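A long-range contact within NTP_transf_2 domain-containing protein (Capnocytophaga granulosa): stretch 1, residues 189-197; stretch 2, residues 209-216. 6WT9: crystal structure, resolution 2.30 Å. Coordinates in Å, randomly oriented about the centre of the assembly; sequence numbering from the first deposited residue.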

ATOM      1  N   ILE A 189     -10.793  -1.359 -11.041  1.00 15.88           N
ATOM      2  CA  ILE A 189     -10.896  -0.297 -12.036  1.00 15.59           C
ATOM      3  C   ILE A 189     -11.766   0.807 -11.455  1.00 14.10           C
ATOM      4  O   ILE A 189     -12.929   0.569 -11.109  1.00 14.96           O
ATOM      5  CB  ILE A 189     -11.472  -0.813 -13.366  1.00 18.23           C
ATOM      6  CG1 ILE A 189     -10.541  -1.853 -13.997  1.00 18.80           C
ATOM      7  CG2 ILE A 189     -11.710   0.341 -14.328  1.00 12.92           C
ATOM      8  CD1 ILE A 189     -10.826  -3.286 -13.582  1.00  8.04           C
ATOM      9  N   VAL A 190     -11.211   2.013 -11.362  1.00 14.37           N
ATOM     10  CA  VAL A 190     -11.870   3.148 -10.726  1.00 16.57           C
ATOM     11  C   VAL A 190     -12.066   4.249 -11.760  1.00 14.84           C
ATOM     12  O   VAL A 190     -11.140   4.575 -12.511  1.00 20.44           O
ATOM     13  CB  VAL A 190     -11.058   3.660  -9.522  1.00 18.53           C
ATOM     14  CG1 VAL A 190     -11.744   4.851  -8.882  1.00 20.69           C
ATOM     15  CG2 VAL A 190     -10.856   2.546  -8.507  1.00  9.40           C
ATOM     16  N   ILE A 191     -13.268   4.823 -11.789  1.00 13.62           N
ATOM     17  CA  ILE A 191     -13.629   5.889 -12.717  1.00  7.25           C
ATOM     18  C   ILE A 191     -13.527   7.220 -11.986  1.00 13.37           C
ATOM     19  O   ILE A 191     -14.099   7.383 -10.902  1.00 17.93           O
ATOM     20  CB  ILE A 191     -15.046   5.677 -13.277  1.00 17.48           C
ATOM     21  CG1 ILE A 191     -15.183   4.277 -13.880  1.00 17.42           C
ATOM     22  CG2 ILE A 191     -15.390   6.748 -14.299  1.00 16.07           C
ATOM     23  CD1 ILE A 191     -14.195   3.983 -14.987  1.00 18.68           C
ATOM     24  N   ALA A 192     -12.810   8.177 -12.573  1.00  8.95           N
ATOM     25  CA  ALA A 192     -12.574   9.454 -11.913  1.00 15.68           C
ATOM     26  C   ALA A 192     -12.366  10.545 -12.958  1.00 21.01           C
ATOM     27  O   ALA A 192     -12.334  10.285 -14.166  1.00 22.13           O
ATOM     28  CB  ALA A 192     -11.374   9.365 -10.964  1.00  9.63           C
ATOM     29  N   ASN A 193     -12.235  11.781 -12.477  1.00 22.41           N
ATOM     30  CA  ASN A 193     -11.838  12.915 -13.300  1.00 22.88           C
ATOM     31  C   ASN A 193     -10.958  13.839 -12.468  1.00 18.37           C
ATOM     32  O   ASN A 193     -10.868  13.712 -11.244  1.00 19.67           O
ATOM     33  CB  ASN A 193     -13.053  13.670 -13.858  1.00 33.93           C
ATOM     34  CG  ASN A 193     -13.804  14.442 -12.792  1.00 45.14           C
ATOM     35  OD1 ASN A 193     -13.861  14.032 -11.633  1.00 53.36           O
ATOM     36  ND2 ASN A 193     -14.390  15.567 -13.181  1.00 47.30           N
ATOM     37  N   TRP A 194     -10.299  14.776 -13.145  1.00 18.52           N
ATOM     38  CA  TRP A 194      -9.411  15.717 -12.476  1.00 23.43           C
ATOM     39  C   TRP A 194     -10.207  16.814 -11.781  1.00 25.31           C
ATOM     40  O   TRP A 194     -11.221  17.291 -12.298  1.00 29.15           O
ATOM     41  CB  TRP A 194      -8.441  16.346 -13.476  1.00 27.13           C
ATOM     42  CG  TRP A 194      -7.537  15.368 -14.155  1.00 26.13           C
ATOM     43  CD1 TRP A 194      -7.599  14.959 -15.454  1.00 25.68           C
ATOM     44  CD2 TRP A 194      -6.432  14.671 -13.567  1.00 22.92           C
ATOM     45  NE1 TRP A 194      -6.601  14.053 -15.714  1.00 23.75           N
ATOM     46  CE2 TRP A 194      -5.870  13.859 -14.572  1.00 23.67           C
ATOM     47  CE3 TRP A 194      -5.863  14.657 -12.291  1.00 26.61           C
ATOM     48  CZ2 TRP A 194      -4.767  13.040 -14.340  1.00 24.58           C
ATOM     49  CZ3 TRP A 194      -4.766  13.843 -12.062  1.00 31.24           C
ATOM     50  CH2 TRP A 194      -4.230  13.047 -13.082  1.00 28.39           C
ATOM     51  N   TYR A 195      -9.737  17.217 -10.603  1.00 36.03           N
ATOM     52  CA  TYR A 195     -10.345  18.333  -9.889  1.00 38.68           C
ATOM     53  C   TYR A 195     -10.046  19.636 -10.620  1.00 46.38           C
ATOM     54  O   TYR A 195      -8.884  19.958 -10.887  1.00 42.73           O
ATOM     55  CB  TYR A 195      -9.823  18.385  -8.454  1.00 40.58           C
ATOM     56  CG  TYR A 195     -10.400  19.505  -7.616  1.00 46.64           C
ATOM     57  CD1 TYR A 195     -11.632  19.367  -6.989  1.00 50.62           C
ATOM     58  CD2 TYR A 195      -9.707  20.695  -7.441  1.00 49.56           C
ATOM     59  CE1 TYR A 195     -12.161  20.386  -6.219  1.00 51.74           C
ATOM     60  CE2 TYR A 195     -10.227  21.720  -6.673  1.00 54.95           C
ATOM     61  CZ  TYR A 195     -11.454  21.559  -6.063  1.00 57.17           C
ATOM     62  OH  TYR A 195     -11.975  22.577  -5.298  1.00 66.09           O
ATOM     63  N   ASP A 196     -11.101  20.391 -10.948  1.00 57.45           N
ATOM     64  CA  ASP A 196     -10.970  21.566 -11.804  1.00 68.94           C
ATOM     65  C   ASP A 196     -11.550  22.823 -11.160  1.00 73.41           C
ATOM     66  O   ASP A 196     -11.821  23.802 -11.862  1.00 74.07           O
ATOM     67  CB  ASP A 196     -11.638  21.314 -13.159  1.00 75.12           C
ATOM     68  CG  ASP A 196     -11.094  22.207 -14.257  1.00 80.51           C
ATOM     69  OD1 ASP A 196     -10.132  22.959 -13.992  1.00 82.01           O
ATOM     70  OD2 ASP A 196     -11.628  22.157 -15.385  1.00 82.17           O
ATOM     71  N   ASP A 197     -11.743  22.824  -9.844  1.00 76.86           N
ATOM     72  CA  ASP A 197     -12.276  23.999  -9.163  1.00 80.15           C
ATOM     73  C   ASP A 197     -11.157  24.814  -8.521  1.00 79.50           C
ATOM     74  O   ASP A 197     -10.011  24.772  -8.967  1.00 78.51           O
ATOM     75  CB  ASP A 197     -13.304  23.592  -8.105  1.00 83.87           C
ATOM     76  CG  ASP A 197     -14.473  22.824  -8.691  1.00 87.31           C
ATOM     77  OD1 ASP A 197     -14.755  22.996  -9.896  1.00 88.91           O
ATOM     78  OD2 ASP A 197     -15.112  22.053  -7.945  1.00 88.07           O
ATOM     79  N   TYR A 209      -0.654  18.897  -8.538  1.00 24.38           N
ATOM     80  CA  TYR A 209      -1.446  17.854  -7.881  1.00 22.05           C
ATOM     81  C   TYR A 209      -2.764  18.441  -7.375  1.00 23.54           C
ATOM     82  O   TYR A 209      -3.008  18.595  -6.177  1.00 23.24           O
ATOM     83  CB  TYR A 209      -0.647  17.208  -6.758  1.00 20.58           C
ATOM     84  CG  TYR A 209       0.589  16.482  -7.231  1.00 22.94           C
ATOM     85  CD1 TYR A 209       0.491  15.255  -7.875  1.00 25.92           C
ATOM     86  CD2 TYR A 209       1.854  17.018  -7.032  1.00 25.47           C
ATOM     87  CE1 TYR A 209       1.618  14.585  -8.310  1.00 30.86           C
ATOM     88  CE2 TYR A 209       2.988  16.352  -7.463  1.00 29.35           C
ATOM     89  CZ  TYR A 209       2.864  15.138  -8.101  1.00 32.44           C
ATOM     90  OH  TYR A 209       3.987  14.473  -8.533  1.00 44.35           O
ATOM     91  N   ARG A 210      -3.631  18.769  -8.333  1.00 23.42           N
ATOM     92  CA  ARG A 210      -4.957  19.270  -8.003  1.00 22.67           C
ATOM     93  C   ARG A 210      -5.892  18.174  -7.511  1.00 23.90           C
ATOM     94  O   ARG A 210      -6.969  18.488  -6.992  1.00 27.26           O
ATOM     95  CB  ARG A 210      -5.567  19.983  -9.212  1.00 30.13           C
ATOM     96  CG  ARG A 210      -5.305  19.304 -10.550  1.00 36.62           C
ATOM     97  CD  ARG A 210      -5.392  20.315 -11.684  1.00 42.63           C
ATOM     98  NE  ARG A 210      -5.056  19.735 -12.981  1.00 47.85           N
ATOM     99  CZ  ARG A 210      -5.948  19.439 -13.922  1.00 53.01           C
ATOM    100  NH1 ARG A 210      -5.551  18.913 -15.073  1.00 53.55           N
ATOM    101  NH2 ARG A 210      -7.237  19.675 -13.714  1.00 57.96           N
ATOM    102  N   GLY A 211      -5.508  16.908  -7.653  1.00 16.44           N
ATOM    103  CA  GLY A 211      -6.287  15.807  -7.135  1.00 17.36           C
ATOM    104  C   GLY A 211      -7.284  15.255  -8.138  1.00 20.22           C
ATOM    105  O   GLY A 211      -7.539  15.821  -9.203  1.00 16.52           O
ATOM    106  N   ILE A 212      -7.855  14.108  -7.779  1.00 17.10           N
ATOM    107  CA  ILE A 212      -8.885  13.464  -8.578  1.00 16.02           C
ATOM    108  C   ILE A 212     -10.153  13.362  -7.744  1.00 21.36           C
ATOM    109  O   ILE A 212     -10.137  13.497  -6.517  1.00 22.41           O
ATOM    110  CB  ILE A 212      -8.457  12.071  -9.085  1.00 15.86           C
ATOM    111  CG1 ILE A 212      -8.225  11.120  -7.909  1.00 18.51           C
ATOM    112  CG2 ILE A 212      -7.209  12.180  -9.945  1.00 18.13           C
ATOM    113  CD1 ILE A 212      -7.844   9.716  -8.327  1.00 15.65           C
ATOM    114  N   GLN A 213     -11.265  13.124  -8.433  1.00 20.32           N
ATOM    115  CA  GLN A 213     -12.567  12.954  -7.801  1.00 23.74           C
ATOM    116  C   GLN A 213     -13.167  11.648  -8.298  1.00 21.29           C
ATOM    117  O   GLN A 213     -13.425  11.497  -9.497  1.00 18.38           O
ATOM    118  CB  GLN A 213     -13.486  14.139  -8.110  1.00 29.05           C
ATOM    119  CG  GLN A 213     -12.929  15.472  -7.618  1.00 39.44           C
ATOM    120  CD  GLN A 213     -13.792  16.658  -8.004  1.00 45.01           C
ATOM    121  OE1 GLN A 213     -14.300  17.377  -7.143  1.00 49.92           O
ATOM    122  NE2 GLN A 213     -13.953  16.874  -9.304  1.00 44.78           N
ATOM    123  N   ILE A 214     -13.379  10.708  -7.381  1.00 21.76           N
ATOM    124  CA  ILE A 214     -13.846   9.374  -7.736  1.00 22.57           C
ATOM    125  C   ILE A 214     -15.326   9.429  -8.083  1.00 24.57           C
ATOM    126  O   ILE A 214     -16.120  10.071  -7.385  1.00 28.21           O
ATOM    127  CB  ILE A 214     -13.581   8.391  -6.584  1.00 25.30           C
ATOM    128  CG1 ILE A 214     -12.108   8.442  -6.170  1.00 29.69           C
ATOM    129  CG2 ILE A 214     -13.992   6.977  -6.975  1.00 15.73           C
ATOM    130  CD1 ILE A 214     -11.147   8.119  -7.290  1.00 30.45           C
ATOM    131  N   TYR A 215     -15.705   8.753  -9.163  1.00 26.81           N
ATOM    132  CA  TYR A 215     -17.106   8.681  -9.546  1.00 22.41           C
ATOM    133  C   TYR A 215     -17.836   7.675  -8.665  1.00 24.34           C
ATOM    134  O   TYR A 215     -17.354   6.559  -8.448  1.00 25.99           O
ATOM    135  CB  TYR A 215     -17.253   8.295 -11.014  1.00 21.95           C
ATOM    136  CG  TYR A 215     -18.689   8.048 -11.412  1.00 22.46           C
ATOM    137  CD1 TYR A 215     -19.606   9.090 -11.442  1.00 24.60           C
ATOM    138  CD2 TYR A 215     -19.130   6.775 -11.748  1.00 23.15           C
ATOM    139  CE1 TYR A 215     -20.923   8.873 -11.801  1.00 27.24           C
ATOM    140  CE2 TYR A 215     -20.445   6.547 -12.110  1.00 23.97           C
ATOM    141  CZ  TYR A 215     -21.337   7.601 -12.133  1.00 27.02           C
ATOM    142  OH  TYR A 215     -22.648   7.386 -12.490  1.00 32.81           O
ATOM    143  N   ASN A 216     -19.000   8.073  -8.163  1.00 23.55           N
ATOM    144  CA  ASN A 216     -19.826   7.234  -7.302  1.00 27.23           C
ATOM    145  C   ASN A 216     -21.075   6.847  -8.086  1.00 34.43           C
ATOM    146  O   ASN A 216     -21.967   7.676  -8.292  1.00 35.28           O
ATOM    147  CB  ASN A 216     -20.180   7.968  -6.011  1.00 25.82           C
ATOM    148  CG  ASN A 216     -20.763   7.050  -4.957  1.00 24.09           C
ATOM    149  OD1 ASN A 216     -21.569   6.170  -5.256  1.00 19.07           O
ATOM    150  ND2 ASN A 216     -20.351   7.250  -3.710  1.00 25.78           N
TER

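The apolar centre of this contact lies on the sheet face that carries Ala192 and Ile214. These two residues form an antiparallel, non-hydrogen-bonded pair, with CA atoms 4.4 Å apart. Ala192 CB touches Ile214 CD1 at 3.9 Å, so the small methyl meets the end of the longer side chain. Val190 joins the same cluster, its CG1 lying 3.6 Å from Ile214 CG2. Ile212 closes it on the other flank, with its CB 4.4 Å from Ala192 CB. Ile212 also reaches the indole of Trp194, where CG2 of the isoleucine lies 3.6 Å from CZ3 of the ring. These contacts are van der Waals packing between hydrocarbon surfaces. A further apolar contact joins Ile191 CG2 and Tyr215 CB at 4.1 Å.

The backbones hold this packing in register. Strand 189-194 runs antiparallel to the strand that begins at Ile212, with 130° between their directions. Asn193 and Gln213 are the hydrogen-bonded pair. Asn193 N donates to Gln213 O at 3.2 Å, and Gln213 N donates to Asn193 O at 2.9 Å. The ladder continues at both ends. Tyr215 N donates to Ile191 O at 2.7 Å, nearly in line. Tyr195 N donates to Gly211 O at 3.0 Å, so the pairing extends past the strand into the loop. Two CA-H...O contacts add to it: Ala192 CA lies 3.3 Å from Gln213 O, and Ile212 CA lies 3.3 Å from Asn193 O.

Gly211 has phi/psi of 91/169. At these angles a CB would be jammed against the carbonyl oxygen of Arg210, which by itself calls for glycine.

On the face of Asn193 and Gln213 the contact becomes more polar. The Gln213 side chain extends to Tyr195, placing OE1 3.3 Å from CD1 at the edge of the phenol ring. Tyr195 points toward the other stretch, and its CB packs 3.2 Å from Arg210 O.

Arg210 forms the polar edge. It points toward stretch 1, and its guanidinium lies over one face of the Trp194 ring. Its NH2 also approaches Trp194 CB at 3.5 Å. The same nitrogen donates a hydrogen bond to Tyr195 O at 3.3 Å. That oxygen lies near the guanidinium plane, where the N-H groups point. Asp196 is different. Its OD1 is 4.4 Å from Arg210 NH2 and well out of that plane, so opposite charges are near each other without a salt bridge. Asp196 is exposed and poorly ordered, in keeping with so loose a contact.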